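Local coordinates for phosphoenolpyruvate-protein phosphotransferase (Acinetobacter sp., PDB 3CI6) that probably transfers phosphate from phosphoenolpyruvate to a protein histidine as the full-length enzyme, of which this chain is the GAF domain, at residues Q17-S22 with H26-I31; G83-R88 with M129-V134; E89-L94 with A145-L150; R13-E18 with V33-D38. One frame throughout, in Å; residues are numbered along the deposited sequence. Where two conformers were deposited one is given.

How the contacts relate
From the N terminus, helix 7-20 runs into a short turn and the chain returns as helix 25-40. Contact 1 closes this turn with only three residues between its segments; contact 4 starts from an overlapping stretch, sharing Gln17 and Glu18, and reaches farther along helix 25-40. Contacts 2 and 3 follow later and cross, their segments alternating along the chain. Contact 2 sets helix 80-88 against strand 127-136, and contact 3 ties the region of edge strand 92-94 to helix 144-167. Leu150 joins the groups, packing on Leu132 and Val134 of contact 2 and on Val36 of contact 4. Contacts 1, 3 and 4 also touch the second subunit.

Contact 1. Residues Q17-S22 with H26-I31; sequences QEINSS and HDSLDI
With chi1 at 70°, Ser22 OG is tucked between its own backbone N and carbonyl carbon, facing Ser28, while Ile31, at chi1 -72°, sets CG2 against Glu18 and Ile19 and leaves CD1 for Ser22. The serine oxygens Ser22 OG and Ser28 OG are modelled 2.5 Å apart, unusually short, and Ser28 was refined in two conformers, so this bond is doubtful. Ser28 OG also bonds to Ser24 O. Firmer is the grip on Ile19 O, which accepts from Ser22 OG at 2.7 Å and from Ser22 N; the hydroxyl lies 22° off the carbonyl plane. These bonds tie Ser22 back to the end of helix 7-20, at the turn of a helical hairpin: Ser21 is the first residue to leave the helical conformation, and helix 25-40 starts four residues later. A water 2.6 Å from Ser28 OG also lies near Ser22 O and may link them. On the apolar flank, Ile19 CG1 passes Ile31 CG2 at 3.8 Å. Ile31 CD1 covers Ser22 CB at 3.7 Å. The extended Glu18 chain lies across Ile31, its OE1 3.7 Å from Ile31 CG2, but takes its hydrogen bond from Gln35. Asn20 ND2 bonds to Met123 O of the second subunit.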
loop_
_atom_site.group_PDB
_atom_site.type_symbol
_atom_site.label_atom_id
_atom_site.label_comp_id
_atom_site.label_asym_id
_atom_site.label_seq_id
_atom_site.Cartn_x
_atom_site.Cartn_y
_atom_site.Cartn_z
ATOM N N GLN B 17 7.248 -4.551 -4.012
ATOM C CA GLN B 17 7.465 -4.768 -5.444
ATOM C C GLN B 17 7.079 -6.174 -5.848
ATOM O O GLN B 17 6.443 -6.350 -6.875
ATOM C CB GLN B 17 8.887 -4.371 -5.849
ATOM C CG GLN B 17 9.028 -2.847 -5.707
ATOM C CD GLN B 17 10.069 -2.206 -6.552
ATOM O OE1 GLN B 17 11.238 -2.104 -6.144
ATOM N NE2 GLN B 17 9.645 -1.697 -7.728
ATOM N N GLU B 18 7.382 -7.154 -5.012
ATOM C CA GLU B 18 6.988 -8.522 -5.325
ATOM C C GLU B 18 5.471 -8.655 -5.292
ATOM O O GLU B 18 4.888 -9.301 -6.186
ATOM C CB GLU B 18 7.662 -9.504 -4.372
ATOM C CG GLU B 18 7.582 -10.947 -4.850
ATOM C CD GLU B 18 8.169 -11.961 -3.873
ATOM O OE1 GLU B 18 8.690 -11.597 -2.798
ATOM O OE2 GLU B 18 8.079 -13.162 -4.214
ATOM N N ILE B 19 4.804 -8.050 -4.318
ATOM C CA ILE B 19 3.324 -8.078 -4.303
ATOM C C ILE B 19 2.756 -7.344 -5.529
ATOM O O ILE B 19 1.790 -7.785 -6.178
ATOM C CB ILE B 19 2.766 -7.481 -3.010
ATOM C CG1 ILE B 19 3.125 -8.341 -1.805
ATOM C CG2 ILE B 19 1.244 -7.327 -3.090
ATOM C CD1 ILE B 19 2.882 -7.667 -0.459
ATOM N N ASN B 20 3.349 -6.197 -5.850
ATOM C CA ASN B 20 2.829 -5.335 -6.889
ATOM C C ASN B 20 2.843 -6.013 -8.244
ATOM O O ASN B 20 1.871 -5.849 -9.006
ATOM C CB ASN B 20 3.575 -4.008 -6.848
ATOM C CG ASN B 20 3.070 -3.035 -7.853
ATOM O OD1 ASN B 20 3.775 -2.730 -8.819
ATOM N ND2 ASN B 20 1.838 -2.545 -7.675
ATOM N N SER B 21 3.868 -6.837 -8.497
ATOM C CA SER B 21 4.074 -7.536 -9.777
ATOM C C SER B 21 3.529 -8.955 -9.779
ATOM O O SER B 21 3.821 -9.739 -10.693
ATOM C CB SER B 21 5.557 -7.630 -10.088
ATOM O OG SER B 21 6.110 -6.350 -10.278
ATOM N N SER B 22 2.802 -9.321 -8.743
ATOM C CA SER B 22 2.179 -10.633 -8.691
ATOM C C SER B 22 0.909 -10.601 -9.520
ATOM O O SER B 22 0.303 -9.544 -9.646
ATOM C CB SER B 22 1.900 -11.034 -7.251
ATOM O OG SER B 22 0.893 -10.275 -6.679
ATOM N N HIS B 26 -4.494 -14.370 -4.849
ATOM C CA HIS B 26 -3.886 -15.446 -4.098
ATOM C C HIS B 26 -2.378 -15.288 -3.972
ATOM O O HIS B 26 -1.809 -15.475 -2.898
ATOM C CB HIS B 26 -4.192 -16.810 -4.740
ATOM C CG HIS B 26 -3.254 -17.890 -4.313
ATOM N ND1 HIS B 26 -3.305 -18.458 -3.056
ATOM C CD2 HIS B 26 -2.209 -18.476 -4.953
ATOM C CE1 HIS B 26 -2.345 -19.363 -2.950
ATOM N NE2 HIS B 26 -1.669 -19.396 -4.086
ATOM N N ASP B 27 -1.704 -14.989 -5.083
ATOM C CA ASP B 27 -0.246 -14.870 -5.051
ATOM C C ASP B 27 0.136 -13.705 -4.148
ATOM O O ASP B 27 1.088 -13.799 -3.373
ATOM C CB ASP B 27 0.348 -14.688 -6.476
ATOM C CG ASP B 27 0.425 -15.976 -7.260
ATOM O OD1 ASP B 27 0.092 -17.037 -6.710
ATOM O OD2 ASP B 27 0.848 -15.925 -8.455
ATOM N N SER B 28 -0.576 -12.590 -4.249
ATOM C CA SER B 28 -0.250 -11.437 -3.423
ATOM C C SER B 28 -0.312 -11.787 -1.937
ATOM O O SER B 28 0.597 -11.484 -1.191
ATOM C CB SER B 28 -1.172 -10.279 -3.730
ATOM O OG SER B 28 -1.013 -9.917 -5.089
ATOM N N LEU B 29 -1.371 -12.481 -1.548
ATOM C CA LEU B 29 -1.593 -12.849 -0.145
ATOM C C LEU B 29 -0.499 -13.793 0.358
ATOM O O LEU B 29 -0.020 -13.652 1.495
ATOM C CB LEU B 29 -2.967 -13.492 0.040
ATOM C CG LEU B 29 -4.163 -12.625 -0.325
ATOM C CD1 LEU B 29 -5.470 -13.442 -0.218
ATOM C CD2 LEU B 29 -4.226 -11.340 0.544
ATOM N N ASP B 30 -0.136 -14.751 -0.489
ATOM C CA ASP B 30 0.864 -15.747 -0.131
ATOM C C ASP B 30 2.213 -15.075 0.039
ATOM O O ASP B 30 2.966 -15.351 0.998
ATOM C CB ASP B 30 0.914 -16.834 -1.212
ATOM C CG ASP B 30 1.925 -17.935 -0.928
ATOM O OD1 ASP B 30 1.810 -18.571 0.139
ATOM O OD2 ASP B 30 2.750 -18.194 -1.845
ATOM N N ILE B 31 2.557 -14.189 -0.903
ATOM C CA ILE B 31 3.819 -13.441 -0.797
ATOM C C ILE B 31 3.830 -12.637 0.470
ATOM O O ILE B 31 4.811 -12.634 1.213
ATOM C CB ILE B 31 3.988 -12.501 -1.997
ATOM C CG1 ILE B 31 4.294 -13.309 -3.244
ATOM C CG2 ILE B 31 5.127 -11.545 -1.775
ATOM C CD1 ILE B 31 3.953 -12.532 -4.563
HETATM O O HOH W 1 -1.391 -8.427 -7.204
#

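Contact 2. Residues G83-R88 with M129-V134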
loop_
_atom_site.group_PDB
_atom_site.type_symbol
_atom_site.label_atom_id
_atom_site.label_comp_id
_atom_site.label_asym_id
_atom_site.label_seq_id
_atom_site.Cartn_x
_atom_site.Cartn_y
_atom_site.Cartn_z
ATOM N N GLY B 83 -12.303 -10.274 15.001
ATOM C CA GLY B 83 -13.515 -9.467 14.851
ATOM C C GLY B 83 -13.344 -8.086 15.453
ATOM O O GLY B 83 -13.842 -7.095 14.902
ATOM N N LEU B 84 -12.642 -7.999 16.589
ATOM C CA LEU B 84 -12.500 -6.724 17.265
ATOM C C LEU B 84 -11.643 -5.756 16.461
ATOM O O LEU B 84 -11.961 -4.569 16.382
ATOM C CB LEU B 84 -11.894 -6.913 18.652
ATOM C CG LEU B 84 -11.842 -5.689 19.557
ATOM C CD1 LEU B 84 -13.226 -5.216 19.945
ATOM C CD2 LEU B 84 -11.031 -5.979 20.821
ATOM N N VAL B 85 -10.589 -6.271 15.838
ATOM C CA VAL B 85 -9.732 -5.461 14.984
ATOM C C VAL B 85 -10.590 -4.869 13.865
ATOM O O VAL B 85 -10.503 -3.682 13.533
ATOM C CB VAL B 85 -8.577 -6.253 14.372
ATOM C CG1 VAL B 85 -7.842 -5.458 13.318
ATOM C CG2 VAL B 85 -7.571 -6.724 15.473
ATOM N N GLY B 86 -11.440 -5.695 13.273
ATOM C CA GLY B 86 -12.314 -5.244 12.204
ATOM C C GLY B 86 -13.375 -4.279 12.650
ATOM O O GLY B 86 -13.702 -3.311 11.925
ATOM N N GLN B 87 -13.960 -4.505 13.829
ATOM C CA GLN B 87 -15.002 -3.607 14.355
ATOM C C GLN B 87 -14.458 -2.223 14.783
ATOM O O GLN B 87 -15.051 -1.172 14.470
ATOM C CB GLN B 87 -15.680 -4.247 15.574
ATOM C CG GLN B 87 -16.569 -5.425 15.343
ATOM C CD GLN B 87 -17.048 -6.062 16.694
ATOM O OE1 GLN B 87 -16.252 -6.301 17.639
ATOM N NE2 GLN B 87 -18.320 -6.313 16.778
ATOM N N ARG B 88 -13.328 -2.242 15.482
ATOM C CA ARG B 88 -12.696 -1.032 15.929
ATOM C C ARG B 88 -11.894 -0.328 14.852
ATOM O O ARG B 88 -11.561 0.854 15.010
ATOM C CB ARG B 88 -11.827 -1.319 17.124
ATOM C CG ARG B 88 -12.645 -1.701 18.346
ATOM C CD ARG B 88 -11.824 -1.626 19.648
ATOM N NE ARG B 88 -11.471 -0.256 19.913
ATOM C CZ ARG B 88 -12.257 0.646 20.437
ATOM N NH1 ARG B 88 -13.438 0.348 20.948
ATOM N NH2 ARG B 88 -11.800 1.892 20.479
HETATM N N MSE B 129 -11.603 -4.609 4.661
HETATM C CA MSE B 129 -11.423 -5.646 3.683
HETATM C C MSE B 129 -10.946 -6.948 4.325
HETATM O O MSE B 129 -11.074 -8.012 3.741
HETATM C CB MSE B 129 -10.377 -5.249 2.630
HETATM C CG MSE B 129 -10.619 -3.996 1.783
HETATM SE SE MSE B 129 -11.957 -4.312 0.471
HETATM C CE MSE B 129 -13.050 -3.547 1.542
ATOM N N GLY B 130 -10.364 -6.864 5.522
ATOM C CA GLY B 130 -9.738 -8.057 6.141
ATOM C C GLY B 130 -8.915 -7.656 7.337
ATOM O O GLY B 130 -8.917 -6.495 7.726
ATOM N N VAL B 131 -8.255 -8.643 7.916
ATOM C CA VAL B 131 -7.411 -8.470 9.085
ATOM C C VAL B 131 -6.175 -9.323 8.899
ATOM O O VAL B 131 -6.248 -10.489 8.601
ATOM C CB VAL B 131 -8.145 -8.879 10.378
ATOM C CG1 VAL B 131 -7.163 -8.774 11.560
ATOM C CG2 VAL B 131 -9.413 -8.033 10.584
ATOM N N LEU B 132 -5.020 -8.697 9.098
ATOM C CA LEU B 132 -3.748 -9.395 9.129
ATOM C C LEU B 132 -3.400 -9.722 10.569
ATOM O O LEU B 132 -3.536 -8.870 11.455
ATOM C CB LEU B 132 -2.680 -8.516 8.512
ATOM C CG LEU B 132 -1.365 -9.234 8.681
ATOM C CD1 LEU B 132 -1.018 -9.854 7.447
ATOM C CD2 LEU B 132 -0.292 -8.440 9.392
ATOM N N VAL B 133 -2.985 -10.967 10.814
ATOM C CA VAL B 133 -2.670 -11.418 12.157
ATOM C C VAL B 133 -1.246 -11.948 12.212
ATOM O O VAL B 133 -0.869 -12.790 11.405
ATOM C CB VAL B 133 -3.643 -12.510 12.570
ATOM C CG1 VAL B 133 -3.221 -13.107 13.880
ATOM C CG2 VAL B 133 -5.102 -11.960 12.617
ATOM N N VAL B 134 -0.461 -11.464 13.164
ATOM C CA VAL B 134 0.855 -11.983 13.498
ATOM C C VAL B 134 0.745 -12.586 14.891
ATOM O O VAL B 134 0.217 -11.953 15.829
ATOM C CB VAL B 134 1.911 -10.867 13.411
ATOM C CG1 VAL B 134 3.154 -11.227 14.167
ATOM C CG2 VAL B 134 2.217 -10.520 11.950
#
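This contact belongs to the core of the GAF domain, where helix 80-88 packs on one face of the antiparallel sheet. Two valines carry it. Val85 points from the helix toward strand 127-136, and Val131 points back, so that Val85 CG1 and Val131 CG1 meet at 3.8 Å. The side chains approach at a slant rather than end-on: Val131 CG1 also lies 4.0 Å from Val85 CB, and Val131 CG2 reaches Val85 CG1 at 4.1 Å. In both residues CG1 is anti to the backbone N (chi1 171° in Val85 and 176° in Val131), which places matching branches at the interface. The other branch of Val131 turns to the helix backbone, its CG2 standing 4.1 Å from Gly86 N. At Gly86 no side chain intervenes, and its CA comes within 6.6 Å of Val131 CA, the nearest approach of the two backbones. The buried area, 108 Å² over both sides, is small, in keeping with one valine pair plus a glycine backbone; the side-chain contact is apolar, and Gly86 N is merely approached by a methyl. Just before Val131, selenomethionine Met129 and Gly130 both face Val122 in a classic beta bulge. The bound P4G lies about 12 Å from the Val131 side chain. Strand alternation sends Val131 toward this helix and Leu132 away from it, onto Leu150 and Cys154 of helix 144-167. On the helix side, Val85 also touches Phe117 and Pro121 of strand 116-124, the next strand of the sheet.

Contact 3. Residues E89-L94 with A145-L150; sequences EEIVNL and AAESFL
Asn93 and Glu147 make the tight end of this contact. Asn93 ND2 donates to Glu147 OE2 at 2.8 Å with an N-H...O angle of 167°, and the oxygen lies close to the amide plane. The N-H is received on the anti lone pair of Glu147 OE2, the one away from the other carboxylate oxygen, with the amide and carboxylate planes turned 63° apart. Asn93 CG stands anti to the backbone N, which extends the amide off the strand toward helix 144-167; Asn93 CB follows at 3.4 Å from Glu147 OE2. The Ile91 end is looser: its CD1 rests on Glu147 CB at 3.8 Å and is 4.0 Å from Glu147 OE1, a slanting contact of a methyl with the glutamate's flank. The touching residues are all partly exposed. Asn93 ND2 also bonds to Phe142 O, holding the amide from a second direction. Glu147 OE1 forms a salt bridge with Arg13 of the second subunit, on which Ile91 also packs. Glu144 OE1, close to Glu147 OE1, would tend to raise the pKa of Glu147, and that arginine probably offsets this, so one carboxylate serves the edge strand through OE2 and the dimer interface through OE1.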
loop_
_atom_site.group_PDB
_atom_site.type_symbol
_atom_site.label_atom_id
_atom_site.label_comp_id
_atom_site.label_asym_id
_atom_site.label_seq_id
_atom_site.Cartn_x
_atom_site.Cartn_y
_atom_site.Cartn_z
ATOM N N GLU B 89 -11.537 -1.041 13.784
ATOM C CA GLU B 89 -10.726 -0.460 12.705
ATOM C C GLU B 89 -9.407 0.094 13.237
ATOM O O GLU B 89 -8.952 1.163 12.798
ATOM C CB GLU B 89 -11.514 0.621 11.937
ATOM C CG GLU B 89 -12.869 0.110 11.471
ATOM C CD GLU B 89 -13.716 1.133 10.736
ATOM O OE1 GLU B 89 -13.270 2.281 10.507
ATOM O OE2 GLU B 89 -14.859 0.744 10.387
ATOM N N GLU B 90 -8.829 -0.623 14.208
ATOM C CA GLU B 90 -7.613 -0.230 14.951
ATOM C C GLU B 90 -6.687 -1.453 15.015
ATOM O O GLU B 90 -7.158 -2.571 15.086
ATOM C CB GLU B 90 -7.930 0.161 16.438
ATOM C CG GLU B 90 -8.699 1.450 16.684
ATOM C CD GLU B 90 -9.291 1.540 18.077
ATOM O OE1 GLU B 90 -9.100 0.615 18.885
ATOM O OE2 GLU B 90 -9.963 2.563 18.341
ATOM N N ILE B 91 -5.374 -1.188 15.043
ATOM C CA ILE B 91 -4.384 -2.165 15.444
ATOM C C ILE B 91 -4.663 -2.615 16.884
ATOM O O ILE B 91 -5.023 -1.770 17.733
ATOM C CB ILE B 91 -2.945 -1.632 15.385
ATOM C CG1 ILE B 91 -2.552 -1.397 13.937
ATOM C CG2 ILE B 91 -2.005 -2.637 16.060
ATOM C CD1 ILE B 91 -1.070 -1.109 13.777
ATOM N N VAL B 92 -4.566 -3.922 17.099
ATOM C CA VAL B 92 -4.594 -4.523 18.431
ATOM C C VAL B 92 -3.269 -5.276 18.588
ATOM O O VAL B 92 -3.060 -6.327 18.018
ATOM C CB VAL B 92 -5.766 -5.459 18.623
ATOM C CG1 VAL B 92 -5.688 -6.118 19.980
ATOM C CG2 VAL B 92 -7.082 -4.725 18.476
ATOM N N ASN B 93 -2.369 -4.684 19.374
ATOM C CA ASN B 93 -1.013 -5.187 19.554
ATOM C C ASN B 93 -0.895 -5.596 21.009
ATOM O O ASN B 93 -0.713 -4.738 21.889
ATOM C CB ASN B 93 -0.002 -4.132 19.169
ATOM C CG ASN B 93 1.434 -4.604 19.312
ATOM O OD1 ASN B 93 1.675 -5.759 19.713
ATOM N ND2 ASN B 93 2.397 -3.706 19.003
ATOM N N LEU B 94 -1.068 -6.892 21.259
ATOM C CA LEU B 94 -1.069 -7.473 22.589
ATOM C C LEU B 94 0.216 -8.245 22.816
ATOM O O LEU B 94 0.441 -9.310 22.230
ATOM C CB LEU B 94 -2.236 -8.423 22.773
ATOM C CG LEU B 94 -3.589 -7.784 22.967
ATOM C CD1 LEU B 94 -4.610 -8.932 23.057
ATOM C CD2 LEU B 94 -3.590 -6.911 24.204
ATOM N N ALA B 145 7.893 0.262 14.737
ATOM C CA ALA B 145 8.386 -0.073 13.406
ATOM C C ALA B 145 7.622 -1.213 12.789
ATOM O O ALA B 145 7.271 -1.189 11.586
ATOM C CB ALA B 145 9.908 -0.404 13.435
ATOM N N ALA B 146 7.391 -2.249 13.578
ATOM C CA ALA B 146 6.645 -3.382 13.099
ATOM C C ALA B 146 5.240 -2.949 12.758
ATOM O O ALA B 146 4.722 -3.330 11.696
ATOM C CB ALA B 146 6.636 -4.482 14.142
ATOM N N GLU B 147 4.613 -2.139 13.610
ATOM C CA GLU B 147 3.253 -1.683 13.283
ATOM C C GLU B 147 3.233 -0.896 11.967
ATOM O O GLU B 147 2.379 -1.122 11.088
ATOM C CB GLU B 147 2.673 -0.828 14.412
ATOM C CG GLU B 147 2.425 -1.600 15.688
ATOM C CD GLU B 147 1.724 -0.787 16.758
ATOM O OE1 GLU B 147 1.364 0.384 16.537
ATOM O OE2 GLU B 147 1.453 -1.360 17.850
ATOM N N SER B 148 4.184 0.022 11.811
ATOM C CA SER B 148 4.250 0.834 10.590
ATOM C C SER B 148 4.467 0.004 9.343
ATOM O O SER B 148 3.838 0.254 8.325
ATOM C CB SER B 148 5.315 1.892 10.721
ATOM O OG SER B 148 5.017 2.835 11.706
ATOM N N PHE B 149 5.358 -0.978 9.413
ATOM C CA PHE B 149 5.627 -1.919 8.341
ATOM C C PHE B 149 4.351 -2.622 7.917
ATOM O O PHE B 149 4.011 -2.685 6.737
ATOM C CB PHE B 149 6.701 -2.896 8.865
ATOM C CG PHE B 149 6.987 -4.111 7.996
ATOM C CD1 PHE B 149 7.679 -3.973 6.819
ATOM C CD2 PHE B 149 6.712 -5.403 8.453
ATOM C CE1 PHE B 149 8.040 -5.086 6.041
ATOM C CE2 PHE B 149 7.063 -6.526 7.687
ATOM C CZ PHE B 149 7.708 -6.356 6.474
ATOM N N LEU B 150 3.650 -3.181 8.905
ATOM C CA LEU B 150 2.443 -3.944 8.597
ATOM C C LEU B 150 1.343 -3.051 8.078
ATOM O O LEU B 150 0.596 -3.458 7.189
ATOM C CB LEU B 150 1.974 -4.716 9.824
ATOM C CG LEU B 150 2.930 -5.797 10.317
ATOM C CD1 LEU B 150 2.382 -6.441 11.588
ATOM C CD2 LEU B 150 3.218 -6.835 9.232
#

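Contact 4. Residues R13-E18 with V33-D38; sequences RRIVQE and VNQVAD
Gln35 meets Ile15 with the base of its side chain and Glu18 with its tip. Gln35 CB is set among the branches of Ile15, 3.7 Å from CG1, 3.8 Å from CD1 and 3.9 Å from CG2, so the apolar start of the glutamine packs against Ile15 between the two segments. The chain bends at chi2, -69°, bringing its amide to Glu18: Gln35 CG lies 3.9 Å from Glu18 OE1, and CD is marginally closer. At the tip, Gln35 NE2 donates to Glu18 OE1 at 2.9 Å, onto the syn lone pair. The bond is far from straight, at 136°, and the oxygen is tilted out of the amide plane. The other amide atom, Gln35 OE1, sits at the edge of the Arg14 guanidinium, 4.3 Å from its NH2, a loose approach. The short helix segments run antiparallel, 171° between directions and 10.7 Å between axes, as expected of a helical hairpin. Below the polar ends, Ile15 continues onto Phe149 and Leu153 of helix 144-167. The amide lies at the polar end of the Ile15 contact and gives Glu18 a donor, while Arg14 and Asp38, oppositely charged and 5.9 Å apart from NH1 to OD2, may add a weak long-range attraction.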
loop_
_atom_site.group_PDB
_atom_site.type_symbol
_atom_site.label_atom_id
_atom_site.label_comp_id
_atom_site.label_asym_id
_atom_site.label_seq_id
_atom_site.Cartn_x
_atom_site.Cartn_y
_atom_site.Cartn_z
ATOM N N ARG B 13 10.217 -2.183 0.631
ATOM C CA ARG B 13 10.166 -1.947 -0.806
ATOM C C ARG B 13 10.264 -3.251 -1.594
ATOM O O ARG B 13 9.526 -3.433 -2.551
ATOM C CB ARG B 13 11.316 -1.034 -1.203
ATOM C CG ARG B 13 11.327 -0.756 -2.688
ATOM C CD ARG B 13 12.482 0.046 -3.109
ATOM N NE ARG B 13 12.556 0.140 -4.576
ATOM C CZ ARG B 13 13.312 1.033 -5.212
ATOM N NH1 ARG B 13 14.015 1.914 -4.521
ATOM N NH2 ARG B 13 13.354 1.044 -6.543
ATOM N N ARG B 14 11.148 -4.137 -1.184
ATOM C CA ARG B 14 11.310 -5.412 -1.875
ATOM C C ARG B 14 10.011 -6.211 -1.862
ATOM O O ARG B 14 9.606 -6.774 -2.889
ATOM C CB ARG B 14 12.418 -6.219 -1.216
ATOM C CG ARG B 14 12.680 -7.497 -1.882
ATOM C CD ARG B 14 14.066 -8.044 -1.575
ATOM N NE ARG B 14 14.424 -8.031 -0.164
ATOM C CZ ARG B 14 13.858 -8.783 0.780
ATOM N NH1 ARG B 14 14.296 -8.671 2.036
ATOM N NH2 ARG B 14 12.850 -9.627 0.510
ATOM N N ILE B 15 9.365 -6.268 -0.704
ATOM C CA ILE B 15 8.115 -7.009 -0.578
ATOM C C ILE B 15 7.011 -6.321 -1.360
ATOM O O ILE B 15 6.255 -6.968 -2.092
ATOM C CB ILE B 15 7.707 -7.161 0.899
ATOM C CG1 ILE B 15 8.785 -7.887 1.676
ATOM C CG2 ILE B 15 6.393 -7.922 0.992
ATOM C CD1 ILE B 15 8.695 -7.817 3.208
ATOM N N VAL B 16 6.945 -4.992 -1.249
ATOM C CA VAL B 16 5.921 -4.247 -1.979
ATOM C C VAL B 16 6.023 -4.496 -3.504
ATOM O O VAL B 16 5.026 -4.698 -4.208
ATOM C CB VAL B 16 5.995 -2.754 -1.631
ATOM C CG1 VAL B 16 5.266 -1.928 -2.656
ATOM C CG2 VAL B 16 5.480 -2.508 -0.242
ATOM N N GLN B 17 7.248 -4.551 -4.012
ATOM C CA GLN B 17 7.465 -4.768 -5.444
ATOM C C GLN B 17 7.079 -6.174 -5.848
ATOM O O GLN B 17 6.443 -6.350 -6.875
ATOM C CB GLN B 17 8.887 -4.371 -5.849
ATOM C CG GLN B 17 9.028 -2.847 -5.707
ATOM C CD GLN B 17 10.069 -2.206 -6.552
ATOM O OE1 GLN B 17 11.238 -2.104 -6.144
ATOM N NE2 GLN B 17 9.645 -1.697 -7.728
ATOM N N GLU B 18 7.382 -7.154 -5.012
ATOM C CA GLU B 18 6.988 -8.522 -5.325
ATOM C C GLU B 18 5.471 -8.655 -5.292
ATOM O O GLU B 18 4.888 -9.301 -6.186
ATOM C CB GLU B 18 7.662 -9.504 -4.372
ATOM C CG GLU B 18 7.582 -10.947 -4.850
ATOM C CD GLU B 18 8.169 -11.961 -3.873
ATOM O OE1 GLU B 18 8.690 -11.597 -2.798
ATOM O OE2 GLU B 18 8.079 -13.162 -4.214
ATOM N N VAL B 33 2.169 -12.915 3.439
ATOM C CA VAL B 33 2.289 -13.621 4.752
ATOM C C VAL B 33 3.666 -14.238 4.933
ATOM O O VAL B 33 4.238 -14.238 6.033
ATOM C CB VAL B 33 1.156 -14.639 5.036
ATOM C CG1 VAL B 33 -0.179 -13.914 5.063
ATOM C CG2 VAL B 33 1.191 -15.803 4.088
ATOM N N ASN B 34 4.235 -14.796 3.878
ATOM C CA ASN B 34 5.535 -15.459 3.993
ATOM C C ASN B 34 6.643 -14.436 4.164
ATOM O O ASN B 34 7.544 -14.623 4.974
ATOM C CB ASN B 34 5.747 -16.350 2.786
ATOM C CG ASN B 34 4.995 -17.649 2.932
ATOM O OD1 ASN B 34 5.434 -18.542 3.681
ATOM N ND2 ASN B 34 3.826 -17.744 2.313
ATOM N N GLN B 35 6.575 -13.351 3.396
ATOM C CA GLN B 35 7.582 -12.315 3.534
ATOM C C GLN B 35 7.529 -11.539 4.839
ATOM O O GLN B 35 8.586 -11.248 5.403
ATOM C CB GLN B 35 7.601 -11.363 2.341
ATOM C CG GLN B 35 7.893 -12.026 1.026
ATOM C CD GLN B 35 9.282 -12.544 0.876
ATOM O OE1 GLN B 35 10.061 -12.596 1.843
ATOM N NE2 GLN B 35 9.647 -12.892 -0.346
ATOM N N VAL B 36 6.330 -11.296 5.350
ATOM C CA VAL B 36 6.173 -10.692 6.682
ATOM C C VAL B 36 6.782 -11.635 7.729
ATOM O O VAL B 36 7.571 -11.217 8.594
ATOM C CB VAL B 36 4.727 -10.369 7.028
ATOM C CG1 VAL B 36 4.572 -10.070 8.539
ATOM C CG2 VAL B 36 4.257 -9.141 6.172
ATOM N N ALA B 37 6.485 -12.927 7.665
ATOM C CA ALA B 37 6.999 -13.855 8.672
ATOM C C ALA B 37 8.521 -13.885 8.675
ATOM O O ALA B 37 9.165 -13.945 9.748
ATOM C CB ALA B 37 6.462 -15.247 8.425
ATOM N N ASP B 38 9.120 -13.831 7.484
ATOM C CA ASP B 38 10.580 -13.843 7.374
ATOM C C ASP B 38 11.190 -12.513 7.845
ATOM O O ASP B 38 12.217 -12.496 8.526
ATOM C CB ASP B 38 10.994 -14.133 5.940
ATOM C CG ASP B 38 12.499 -14.352 5.774
ATOM O OD1 ASP B 38 13.104 -15.095 6.557
ATOM O OD2 ASP B 38 13.067 -13.751 4.845
#